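Local coordinates for esterase family protein (Staphylococcus aureus, PDB 7L0A) that probably hydrolyses S-formylglutathione to formate and glutathione as a serine esterase of the alpha/beta-hydrolase type, at residues 98-101 / 102-106; 164-168 / 169-173; 180-184 / 185-189; 215-218 / 219-222; 223-226 / 227-231. All coordinates share one frame; numbering follows the deposited sequence. Where two conformers were deposited one is given.

Interaction 1: residues 98-101 / 102-106; sequences SYYD and YILEV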
# COMPACT_ATOMS: atom_id res chain seq x y z
N SER B 98 -21.10 7.64 -5.28
CA SER B 98 -21.73 6.52 -4.59
C SER B 98 -20.84 5.28 -4.68
O SER B 98 -19.78 5.30 -5.31
CB SER B 98 -23.11 6.25 -5.18
OG SER B 98 -24.02 7.34 -4.94
N TYR B 99 -21.30 4.20 -4.03
CA TYR B 99 -20.64 2.90 -4.03
C TYR B 99 -20.07 2.50 -5.38
O TYR B 99 -18.90 2.09 -5.47
CB TYR B 99 -21.67 1.84 -3.55
CG TYR B 99 -21.21 0.40 -3.62
CD1 TYR B 99 -20.35 -0.10 -2.67
CD2 TYR B 99 -21.66 -0.44 -4.61
CE1 TYR B 99 -19.90 -1.39 -2.73
CE2 TYR B 99 -21.20 -1.75 -4.69
CZ TYR B 99 -20.34 -2.23 -3.71
OH TYR B 99 -19.90 -3.54 -3.77
N TYR B 100 -20.89 2.58 -6.43
CA TYR B 100 -20.46 2.21 -7.77
C TYR B 100 -19.21 2.99 -8.18
O TYR B 100 -18.19 2.40 -8.57
CB TYR B 100 -21.59 2.46 -8.77
CG TYR B 100 -21.30 2.18 -10.20
CD1 TYR B 100 -21.41 0.89 -10.72
CD2 TYR B 100 -20.94 3.19 -11.05
CE1 TYR B 100 -21.17 0.65 -12.08
CE2 TYR B 100 -20.66 2.96 -12.38
CZ TYR B 100 -20.78 1.68 -12.88
OH TYR B 100 -20.52 1.46 -14.21
N ASP B 101 -19.25 4.32 -8.02
CA ASP B 101 -18.14 5.16 -8.44
C ASP B 101 -16.92 4.90 -7.57
O ASP B 101 -15.78 4.95 -8.06
CB ASP B 101 -18.56 6.61 -8.36
CG ASP B 101 -19.93 6.84 -9.01
OD1 ASP B 101 -19.95 6.89 -10.26
OD2 ASP B 101 -20.96 6.89 -8.28
N TYR B 102 -17.15 4.67 -6.28
CA TYR B 102 -16.05 4.46 -5.34
C TYR B 102 -15.29 3.17 -5.64
O TYR B 102 -14.05 3.17 -5.64
CB TYR B 102 -16.60 4.45 -3.92
CG TYR B 102 -15.66 3.95 -2.87
CD1 TYR B 102 -14.44 4.57 -2.63
CD2 TYR B 102 -15.96 2.80 -2.14
CE1 TYR B 102 -13.57 4.08 -1.65
CE2 TYR B 102 -15.10 2.30 -1.18
CZ TYR B 102 -13.92 2.96 -0.96
OH TYR B 102 -13.05 2.46 0.02
N ILE B 103 -16.00 2.06 -5.87
CA ILE B 103 -15.30 0.83 -6.18
C ILE B 103 -14.50 0.98 -7.47
O ILE B 103 -13.37 0.48 -7.58
CB ILE B 103 -16.27 -0.37 -6.24
CG1 ILE B 103 -16.90 -0.64 -4.88
CG2 ILE B 103 -15.50 -1.64 -6.65
CD1 ILE B 103 -15.91 -0.86 -3.77
N LEU B 104 -15.01 1.73 -8.44
CA LEU B 104 -14.26 1.94 -9.68
C LEU B 104 -13.06 2.84 -9.44
O LEU B 104 -12.02 2.67 -10.09
CB LEU B 104 -15.18 2.49 -10.77
CG LEU B 104 -16.20 1.46 -11.23
CD1 LEU B 104 -17.15 2.11 -12.22
CD2 LEU B 104 -15.57 0.24 -11.87
N GLU B 105 -13.16 3.79 -8.51
CA GLU B 105 -12.00 4.58 -8.11
C GLU B 105 -10.94 3.69 -7.48
O GLU B 105 -9.75 3.83 -7.80
CB GLU B 105 -12.43 5.67 -7.13
CG GLU B 105 -11.23 6.32 -6.41
CD GLU B 105 -11.65 7.22 -5.27
OE1 GLU B 105 -11.44 6.85 -4.13
OE2 GLU B 105 -12.29 8.28 -5.55
N VAL B 106 -11.33 2.79 -6.57
CA VAL B 106 -10.35 1.90 -5.95
C VAL B 106 -9.65 1.09 -7.03
O VAL B 106 -8.41 0.97 -7.04
CB VAL B 106 -11.01 0.98 -4.90
CG1 VAL B 106 -10.02 -0.03 -4.41
CG2 VAL B 106 -11.55 1.80 -3.74
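Two tyrosines of the first helical turn, Tyr99 and Tyr100, each lend a ring face to the aliphatic residue four places on. Ile103 sets its CG1 over one face of the Tyr99 ring, 4.1 Å from the centroid and offset toward the rim, with ring atom CE1 nearest. The second CH-pi contact repeats the pattern one residue later: methyl CD1 of Leu104 lies over the Tyr100 ring, closest to its CE2 at 3.6 Å. Both rings reach forward along the helix because their CG atoms stand trans to the backbone N (chi1 174° in Tyr99, 178° in Tyr100), which swings each ring beside its own carbonyl and toward the next turn.

The backbone bonds are those of an opening alpha-helix. Ser98 O takes the N-H of Tyr102 at 2.9 Å, Tyr99 O that of Ile103 at 2.9 Å, and two further i to i+4 bonds join Tyr100 to Leu104 and Asp101 to Glu105.

Within the two segments, the side-chain hydrogen bond lies at the N-terminus. Ser98 occupies the N-cap position, yet its hydroxyl turns to Ala94 O; instead Asp101 OD2 accepts the N-H of Ser98, 3.1 Å from its N, on the anti side.

Within the fold, helix 99-113 packs against the central sheet, with Tyr99 and Ile103 on Leu53 of strand 49-53 and Ile103 also on Pro83 of strand 79-83. Leu104 and the Tyr100 ring turn to Phe138 of helix 130-141, and Tyr99 stacks on Tyr90.

Interaction 2: residues 164-168 / 169-173; sequences LEWND and FSKEA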
# COMPACT_ATOMS: atom_id res chain seq x y z
N LEU B 164 -31.42 -6.35 5.97
CA LEU B 164 -29.98 -6.26 6.21
C LEU B 164 -29.66 -5.32 7.37
O LEU B 164 -30.52 -4.60 7.89
CB LEU B 164 -29.29 -5.78 4.93
CG LEU B 164 -29.63 -6.62 3.69
CD1 LEU B 164 -28.93 -6.03 2.47
CD2 LEU B 164 -29.24 -8.09 3.87
N GLU B 165 -28.37 -5.34 7.76
CA GLU B 165 -27.89 -4.68 8.97
C GLU B 165 -27.47 -3.24 8.75
O GLU B 165 -26.46 -2.78 9.30
CB GLU B 165 -26.73 -5.49 9.55
CG GLU B 165 -27.11 -6.88 10.00
CD GLU B 165 -28.23 -6.86 11.03
OE1 GLU B 165 -28.23 -5.96 11.89
OE2 GLU B 165 -29.13 -7.73 10.95
N TRP B 166 -28.25 -2.48 8.00
CA TRP B 166 -27.97 -1.07 7.77
C TRP B 166 -27.91 -0.28 9.07
O TRP B 166 -28.70 -0.52 9.98
CB TRP B 166 -29.07 -0.50 6.88
CG TRP B 166 -29.21 -1.16 5.57
CD1 TRP B 166 -30.16 -2.10 5.21
CD2 TRP B 166 -28.39 -0.96 4.43
NE1 TRP B 166 -29.96 -2.48 3.90
CE2 TRP B 166 -28.88 -1.79 3.40
CE3 TRP B 166 -27.29 -0.14 4.17
CZ2 TRP B 166 -28.29 -1.85 2.14
CZ3 TRP B 166 -26.72 -0.19 2.93
CH2 TRP B 166 -27.22 -1.03 1.92
N ASN B 167 -27.00 0.70 9.12
CA ASN B 167 -27.06 1.69 10.20
C ASN B 167 -28.26 2.63 9.99
O ASN B 167 -28.98 2.56 8.99
CB ASN B 167 -25.73 2.44 10.33
CG ASN B 167 -25.42 3.39 9.16
OD1 ASN B 167 -26.29 3.75 8.35
ND2 ASN B 167 -24.19 3.86 9.12
N ASP B 168 -28.49 3.52 10.96
CA ASP B 168 -29.73 4.29 10.97
C ASP B 168 -29.85 5.21 9.77
O ASP B 168 -30.92 5.31 9.15
CB ASP B 168 -29.81 5.11 12.26
CG ASP B 168 -30.16 4.26 13.48
OD1 ASP B 168 -30.58 3.10 13.31
OD2 ASP B 168 -30.01 4.77 14.61
N PHE B 169 -28.78 5.95 9.46
CA PHE B 169 -28.85 6.93 8.36
C PHE B 169 -28.97 6.23 7.01
O PHE B 169 -29.71 6.70 6.13
CB PHE B 169 -27.61 7.84 8.42
CG PHE B 169 -27.66 9.04 7.52
CD1 PHE B 169 -28.82 9.78 7.38
CD2 PHE B 169 -26.52 9.45 6.84
CE1 PHE B 169 -28.86 10.91 6.55
CE2 PHE B 169 -26.56 10.57 6.01
CZ PHE B 169 -27.71 11.30 5.88
N SER B 170 -28.27 5.10 6.82
CA SER B 170 -28.40 4.38 5.55
C SER B 170 -29.75 3.68 5.46
O SER B 170 -30.38 3.67 4.40
CB SER B 170 -27.25 3.41 5.35
OG SER B 170 -27.23 2.40 6.33
N LYS B 171 -30.23 3.13 6.58
CA LYS B 171 -31.54 2.48 6.55
C LYS B 171 -32.63 3.47 6.14
O LYS B 171 -33.53 3.12 5.36
CB LYS B 171 -31.88 1.87 7.91
CG LYS B 171 -33.21 1.10 7.97
CD LYS B 171 -33.18 -0.11 7.05
CE LYS B 171 -34.44 -0.96 7.21
NZ LYS B 171 -34.54 -1.56 8.57
N GLU B 172 -32.54 4.71 6.62
CA GLU B 172 -33.57 5.69 6.26
C GLU B 172 -33.56 5.97 4.76
O GLU B 172 -34.63 6.19 4.16
CB GLU B 172 -33.35 6.98 7.04
CG GLU B 172 -34.48 7.98 6.94
CD GLU B 172 -35.70 7.52 7.70
OE1 GLU B 172 -35.58 6.60 8.55
OE2 GLU B 172 -36.78 8.10 7.46
N ALA B 173 -32.37 5.99 4.14
CA ALA B 173 -32.28 6.17 2.69
C ALA B 173 -32.80 4.95 1.95
O ALA B 173 -33.45 5.09 0.90
CB ALA B 173 -30.84 6.47 2.27
O HOH W 1 -33.57 4.79 10.06
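Asn167 and Ser170 meet through side chains that both fold back over their own backbones, chi1 69° and 63°, each placing its gamma atom between the backbone N and the carbonyl carbon. From there Asn167 OD1 takes two bonds from one residue. The backbone N of Ser170 approaches it almost in line with the side-chain C=O at 2.8 Å, the capping bond of an N-cap asparagine, while Ser170 OG donates to the same OD1 at 2.6 Å from above the amide plane.

The Ser170 hydroxyl also lies at the edge of the Trp166 indole, near its plane, 3.3 Å from CE3. Trp166 is turned to the helix by its CB, which meets Lys171 CB at 3.8 Å; the lysine stem bends at chi2 (63°) and crosses the tryptophan side chain at about a right angle. Indole NE1 is hydrogen-bonded to Leu161 O.

Backbone bonds carry the turn onward, Lys171 N to Asn167 O at 2.8 Å and Glu172 N to Asp168 O. Water 1 gives one hydrogen to Asp168 O and the other to Glu172 OE1.

Chemically this is the N-terminus of helix 168-177 with one amide oxygen gripping both the first turn and a buried hydroxyl. The two hydrogen bonds to OD1 should hold the Asn167 amide and the Ser170 hydroxyl in place, and they satisfy Ser170 N at a helix end whose dipole would favour a partial negative charge there.

Interaction 3: residues 180-184 / 185-189; sequences SVKGT and EHDPY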
# COMPACT_ATOMS: atom_id res chain seq x y z
N SER B 180 -38.30 3.00 -5.51
CA SER B 180 -37.63 3.41 -6.73
C SER B 180 -36.58 2.41 -7.21
O SER B 180 -35.83 2.73 -8.14
CB SER B 180 -36.92 4.76 -6.54
OG SER B 180 -37.81 5.79 -6.17
N VAL B 181 -36.48 1.24 -6.59
CA VAL B 181 -35.42 0.31 -6.96
C VAL B 181 -35.80 -0.53 -8.17
O VAL B 181 -35.04 -0.64 -9.14
CB VAL B 181 -35.04 -0.59 -5.77
CG1 VAL B 181 -34.04 -1.68 -6.19
CG2 VAL B 181 -34.47 0.25 -4.66
N LYS B 182 -36.96 -1.18 -8.12
CA LYS B 182 -37.32 -2.12 -9.17
C LYS B 182 -37.35 -1.43 -10.53
O LYS B 182 -37.85 -0.32 -10.68
CB LYS B 182 -38.69 -2.73 -8.87
CG LYS B 182 -39.11 -3.85 -9.80
CD LYS B 182 -40.49 -4.40 -9.44
CE LYS B 182 -41.02 -5.35 -10.49
NZ LYS B 182 -40.15 -6.55 -10.64
N GLY B 183 -36.77 -2.13 -11.52
CA GLY B 183 -36.79 -1.62 -12.89
C GLY B 183 -35.86 -0.45 -13.15
O GLY B 183 -36.09 0.32 -14.09
N THR B 184 -34.82 -0.29 -12.34
CA THR B 184 -33.84 0.76 -12.47
C THR B 184 -32.45 0.13 -12.42
O THR B 184 -32.30 -1.08 -12.19
CB THR B 184 -33.94 1.82 -11.36
OG1 THR B 184 -33.39 1.29 -10.15
CG2 THR B 184 -35.40 2.25 -11.12
N GLU B 185 -31.41 0.98 -12.59
CA GLU B 185 -30.03 0.54 -12.51
C GLU B 185 -29.66 -0.01 -11.15
O GLU B 185 -28.54 -0.53 -11.00
CB GLU B 185 -29.09 1.72 -12.85
CG GLU B 185 -29.25 2.95 -11.96
CD GLU B 185 -29.93 4.12 -12.66
OE1 GLU B 185 -31.11 3.99 -13.07
OE2 GLU B 185 -29.27 5.18 -12.81
N HIS B 186 -30.53 0.09 -10.16
CA HIS B 186 -30.28 -0.48 -8.86
C HIS B 186 -30.85 -1.89 -8.70
O HIS B 186 -30.61 -2.52 -7.66
CB HIS B 186 -30.85 0.44 -7.77
CG HIS B 186 -30.31 1.83 -7.84
ND1 HIS B 186 -29.03 2.14 -7.45
CD2 HIS B 186 -30.85 2.97 -8.31
CE1 HIS B 186 -28.82 3.43 -7.64
NE2 HIS B 186 -29.91 3.96 -8.17
N ASP B 187 -31.56 -2.39 -9.70
CA ASP B 187 -32.21 -3.69 -9.66
C ASP B 187 -31.42 -4.67 -10.49
O ASP B 187 -31.32 -4.48 -11.71
CB ASP B 187 -33.64 -3.52 -10.19
CG ASP B 187 -34.41 -4.82 -10.35
OD1 ASP B 187 -33.89 -5.90 -9.97
OD2 ASP B 187 -35.57 -4.76 -10.85
N PRO B 188 -30.82 -5.72 -9.90
CA PRO B 188 -29.97 -6.61 -10.70
C PRO B 188 -30.69 -7.23 -11.87
O PRO B 188 -30.06 -7.51 -12.90
CB PRO B 188 -29.53 -7.68 -9.70
CG PRO B 188 -29.49 -6.92 -8.39
CD PRO B 188 -30.69 -5.99 -8.45
N TYR B 189 -31.99 -7.46 -11.75
CA TYR B 189 -32.74 -8.07 -12.84
C TYR B 189 -32.88 -7.11 -14.01
O TYR B 189 -32.80 -7.53 -15.17
CB TYR B 189 -34.10 -8.49 -12.30
CG TYR B 189 -34.14 -9.78 -11.56
CD1 TYR B 189 -33.85 -9.83 -10.19
CD2 TYR B 189 -34.49 -10.97 -12.20
CE1 TYR B 189 -33.93 -11.01 -9.50
CE2 TYR B 189 -34.55 -12.16 -11.50
CZ TYR B 189 -34.25 -12.17 -10.16
OH TYR B 189 -34.32 -13.37 -9.46
O HOH W 2 -37.25 -6.75 -11.17
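Asp187 reaches back from the start of helix 188-197 to the turn at 181-184, and every part of its side chain has a partner. CB lies against two carbonyl oxygens, Val181 O and Thr184 O, both at 3.4 Å. With chi1 174°, CG is carried away from the Asp187 N toward the turn and comes near Lys182 CA and Gly183 N. Of the two carboxylate oxygens, OD2 uses its anti lone pair for an almost straight bond from Gly183 N, 3.0 Å long. The same OD2 accepts a hydrogen from water 2, which in turn accepts from Lys182 NZ and so bridges two opposite charges whose atoms do not touch. OD1 faces the helix and caps it, met by Tyr189 N at 3.0 Å from above the carboxylate plane.

Thr184 organises the two beta turns, type II from Val181 and type I to Asp187. Its OG1 donates to Val181 O at 2.7 Å and accepts from His186 N at 3.1 Å, and it sits at the edge of the imidazole. Thr184 O closes the second turn by accepting Asp187 N. Val181 CG1 lies over the backbone of His186.

This loop links helix 168-177 to helix 188-197 and lies beside helix 130-141: Tyr133 OH bonds to His186 O, Lys137 NZ bonds to Glu185 O, and Pro188 touches Tyr133.

Interaction 4: residues 215-218 / 219-222; sequences LYQD and NLDF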
# COMPACT_ATOMS: atom_id res chain seq x y z
N LEU B 215 -30.98 -16.08 2.23
CA LEU B 215 -31.06 -15.64 0.84
C LEU B 215 -31.02 -16.78 -0.16
O LEU B 215 -31.04 -16.53 -1.37
CB LEU B 215 -29.91 -14.66 0.54
CG LEU B 215 -29.88 -13.36 1.34
CD1 LEU B 215 -28.65 -12.56 1.06
CD2 LEU B 215 -31.16 -12.55 1.03
N TYR B 216 -31.02 -18.03 0.30
CA TYR B 216 -30.80 -19.16 -0.60
C TYR B 216 -31.89 -19.25 -1.67
O TYR B 216 -31.60 -19.45 -2.85
CB TYR B 216 -30.74 -20.46 0.20
CG TYR B 216 -30.54 -21.70 -0.63
CD1 TYR B 216 -29.37 -21.90 -1.36
CD2 TYR B 216 -31.49 -22.70 -0.65
CE1 TYR B 216 -29.18 -23.05 -2.11
CE2 TYR B 216 -31.30 -23.86 -1.39
CZ TYR B 216 -30.16 -24.02 -2.13
OH TYR B 216 -29.99 -25.19 -2.87
N GLN B 217 -33.17 -19.16 -1.26
CA GLN B 217 -34.23 -19.29 -2.26
C GLN B 217 -34.19 -18.16 -3.28
O GLN B 217 -34.39 -18.39 -4.47
CB GLN B 217 -35.59 -19.36 -1.57
CG GLN B 217 -36.74 -19.59 -2.55
CD GLN B 217 -36.58 -20.87 -3.36
OE1 GLN B 217 -36.33 -21.95 -2.81
NE2 GLN B 217 -36.70 -20.76 -4.69
N ASP B 218 -33.86 -16.93 -2.84
CA ASP B 218 -33.73 -15.84 -3.81
C ASP B 218 -32.54 -16.07 -4.73
O ASP B 218 -32.56 -15.66 -5.90
CB ASP B 218 -33.65 -14.50 -3.07
CG ASP B 218 -34.97 -14.12 -2.40
OD1 ASP B 218 -36.04 -14.41 -2.98
OD2 ASP B 218 -34.96 -13.53 -1.31
N ASN B 219 -31.49 -16.73 -4.25
CA ASN B 219 -30.40 -17.15 -5.12
C ASN B 219 -30.88 -18.15 -6.17
O ASN B 219 -30.52 -18.06 -7.34
CB ASN B 219 -29.27 -17.73 -4.27
CG ASN B 219 -28.26 -16.70 -3.84
OD1 ASN B 219 -27.09 -16.81 -4.16
ND2 ASN B 219 -28.71 -15.67 -3.16
N LEU B 220 -31.69 -19.14 -5.76
CA LEU B 220 -32.22 -20.09 -6.72
C LEU B 220 -33.09 -19.39 -7.75
O LEU B 220 -33.08 -19.75 -8.94
CB LEU B 220 -33.02 -21.19 -6.02
CG LEU B 220 -32.20 -22.10 -5.10
CD1 LEU B 220 -33.17 -23.15 -4.51
CD2 LEU B 220 -31.04 -22.78 -5.79
N ASP B 221 -33.89 -18.43 -7.31
CA ASP B 221 -34.75 -17.71 -8.26
C ASP B 221 -33.91 -16.98 -9.30
O ASP B 221 -34.26 -16.94 -10.49
CB ASP B 221 -35.63 -16.72 -7.52
CG ASP B 221 -36.74 -17.39 -6.74
OD1 ASP B 221 -36.97 -18.61 -6.93
OD2 ASP B 221 -37.37 -16.69 -5.92
N PHE B 222 -32.80 -16.38 -8.86
CA PHE B 222 -31.95 -15.65 -9.78
C PHE B 222 -31.32 -16.57 -10.81
O PHE B 222 -31.32 -16.26 -12.01
CB PHE B 222 -30.86 -14.90 -9.01
CG PHE B 222 -30.06 -13.95 -9.85
CD1 PHE B 222 -30.62 -12.75 -10.27
CD2 PHE B 222 -28.77 -14.27 -10.25
CE1 PHE B 222 -29.89 -11.87 -11.07
CE2 PHE B 222 -28.05 -13.39 -11.03
CZ PHE B 222 -28.61 -12.19 -11.45
O HOH W 3 -37.79 -16.52 -3.19
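Asn219 grips Leu215 O twice: its backbone N arrives at 2.9 Å as an ordinary helical bond, and its side-chain ND2 adds a second from above the carbonyl plane at 3.1 Å. That ND2 also hydrogen-bonds to Ala154 O. Leu215, its N hydrogen-bonded to Asp213 OD1 and its side chain against His242, both predicted charge-relay residues, leads into the helix of the crossover between strands 204-210 and 234-238.

Leu220 follows with its CG over one face of the Tyr216 ring, 4.2 Å from the centroid; both methyls reach the phenol end, whose OH is hydrogen-bonded to Asp237 OD2. A chi1 of 179° lays the Tyr216 ring along the helix toward the next turn.

Asp221 takes NE2 of Gln217 on OD1 at 3.1 Å. The donor lies above the carboxylate plane, while the oxygen stays in the plane of the Gln217 amide, whose chain bends at chi2 to reach it. Phe222 closes the turn with N to Asp218 O.

Asp218 OD1 and Asp221 OD2 stand 4.0 Å apart. Two carboxylates so close would repel; water 3, which donates to both, the Gln217 amide and Asn160, hydrogen-bonded to Asp218 OD2, probably temper that repulsion.

Interaction 5: residues 223-226 / 227-231; sequences IDYL and SRINV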
# COMPACT_ATOMS: atom_id res chain seq x y z
N ILE B 223 -30.75 -17.70 -10.36
CA ILE B 223 -30.11 -18.58 -11.34
C ILE B 223 -31.14 -19.22 -12.26
O ILE B 223 -30.83 -19.55 -13.41
CB ILE B 223 -29.23 -19.65 -10.68
CG1 ILE B 223 -30.04 -20.61 -9.82
CG2 ILE B 223 -28.16 -18.97 -9.86
CD1 ILE B 223 -29.18 -21.72 -9.20
N ASP B 224 -32.35 -19.47 -11.77
CA ASP B 224 -33.42 -19.94 -12.64
C ASP B 224 -33.71 -18.95 -13.76
O ASP B 224 -33.91 -19.33 -14.93
CB ASP B 224 -34.65 -20.21 -11.79
CG ASP B 224 -34.60 -21.54 -11.06
OD1 ASP B 224 -33.64 -22.30 -11.28
OD2 ASP B 224 -35.52 -21.81 -10.25
N TYR B 225 -33.74 -17.66 -13.43
CA TYR B 225 -33.91 -16.65 -14.47
C TYR B 225 -32.71 -16.62 -15.42
O TYR B 225 -32.89 -16.58 -16.64
CB TYR B 225 -34.17 -15.27 -13.84
CG TYR B 225 -34.53 -14.22 -14.89
CD1 TYR B 225 -35.63 -14.38 -15.71
CD2 TYR B 225 -33.75 -13.07 -15.07
CE1 TYR B 225 -35.95 -13.44 -16.68
CE2 TYR B 225 -34.06 -12.13 -16.05
CZ TYR B 225 -35.18 -12.32 -16.85
OH TYR B 225 -35.48 -11.38 -17.81
N LEU B 226 -31.48 -16.66 -14.89
CA LEU B 226 -30.32 -16.79 -15.77
C LEU B 226 -30.50 -17.93 -16.77
O LEU B 226 -30.21 -17.78 -17.97
CB LEU B 226 -29.05 -17.03 -14.95
CG LEU B 226 -28.56 -15.87 -14.10
CD1 LEU B 226 -27.28 -16.33 -13.37
CD2 LEU B 226 -28.28 -14.66 -14.93
N SER B 227 -30.95 -19.10 -16.28
CA SER B 227 -31.14 -20.23 -17.18
C SER B 227 -32.17 -19.90 -18.26
O SER B 227 -32.00 -20.26 -19.44
CB SER B 227 -31.60 -21.47 -16.41
OG SER B 227 -30.54 -22.01 -15.62
N ARG B 228 -33.26 -19.23 -17.88
CA ARG B 228 -34.34 -18.97 -18.83
C ARG B 228 -33.93 -17.98 -19.91
O ARG B 228 -34.45 -18.03 -21.02
CB ARG B 228 -35.60 -18.47 -18.11
CG ARG B 228 -36.31 -19.57 -17.30
CD ARG B 228 -37.70 -19.19 -16.81
NE ARG B 228 -37.77 -17.97 -16.01
CZ ARG B 228 -37.55 -17.93 -14.70
NH1 ARG B 228 -37.21 -19.02 -14.05
NH2 ARG B 228 -37.66 -16.79 -14.04
N ILE B 229 -33.03 -17.04 -19.60
CA ILE B 229 -32.57 -16.10 -20.60
C ILE B 229 -31.19 -16.47 -21.16
O ILE B 229 -30.55 -15.66 -21.84
CB ILE B 229 -32.57 -14.66 -20.07
CG1 ILE B 229 -31.69 -14.54 -18.84
CG2 ILE B 229 -34.00 -14.20 -19.74
CD1 ILE B 229 -31.30 -13.14 -18.55
N ASN B 230 -30.74 -17.70 -20.90
CA ASN B 230 -29.57 -18.28 -21.56
C ASN B 230 -28.28 -17.53 -21.25
O ASN B 230 -27.40 -17.40 -22.10
CB ASN B 230 -29.77 -18.37 -23.08
CG ASN B 230 -28.76 -19.27 -23.74
OD1 ASN B 230 -28.35 -20.29 -23.18
ND2 ASN B 230 -28.33 -18.89 -24.93
N VAL B 231 -28.12 -17.06 -20.01
CA VAL B 231 -26.88 -16.49 -19.54
C VAL B 231 -26.09 -17.61 -18.85
O VAL B 231 -26.63 -18.21 -17.91
CB VAL B 231 -27.11 -15.32 -18.60
CG1 VAL B 231 -25.81 -14.82 -18.01
CG2 VAL B 231 -27.81 -14.19 -19.34
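A Schellman motif ends helix 216-228, and Leu226 opens it, giving the carbonyl that the reversed chain bonds back to. Leu226 O accepts Val231 N at 3.0 Å, the 6 to 1 bond of the motif, while Asn230 N makes a weak bond to Ser227 O. Asn230 is the C-prime residue, its positive phi (64°) reversing the chain so that Val231 turns back onto the last helical turn. There Leu226 CD2 packs on Val231 CB at 3.9 Å, the hydrophobic contact across the reversal.

Over one face of the Tyr225 ring comes the Ile229 side chain, with CG2 3.6 Å from CZ and CD1 beside CE2; here chi1 of 58° puts Ile229 CG1 close to Tyr225 O. At the ring edge lies NH2 of Arg228, 3.6 Å from CD1, the guanidinium and ring planes being 56° apart. The bend of Arg228 at chi3 folds its guanidinium back along the helix, one face over Tyr225 CA, and NH1 passes 3.6 Å from Asp224 CB. The phenol oxygen of Tyr225 is hydrogen-bonded to Asp193 OD1.

Leu226 and Val231 face helix 188-197, through Leu192 and Val196. A positive-phi C-prime residue with a hydrophobic pair closing over the reversal is the classic Schellman ending; here it finishes the helix of the beta-alpha-beta crossover between strands 204-210 and 234-238.

Interaction 1 is the most inward of the five, a helix start with aromatic-aliphatic packing beside the central sheet. Interactions 2 and 3 lie farther out and begin successive helices, each capped by an acidic or amide side chain at its N-terminus; interaction 3 is mostly at the surface. Interactions 4 and 5 divide helix 216-228, one near its start and close to the predicted triad residues, the other at its far end, away from them. Interaction 4 mixes a ring-face contact with side-chain amide and carboxylate bonds, whereas interaction 5 is closed mainly by apolar side chains and the backbone cap. Tyr189 of interaction 3 touches both, its OH 3.3 Å from Phe222 CA and its CD2 3.6 Å from Tyr225 CD2.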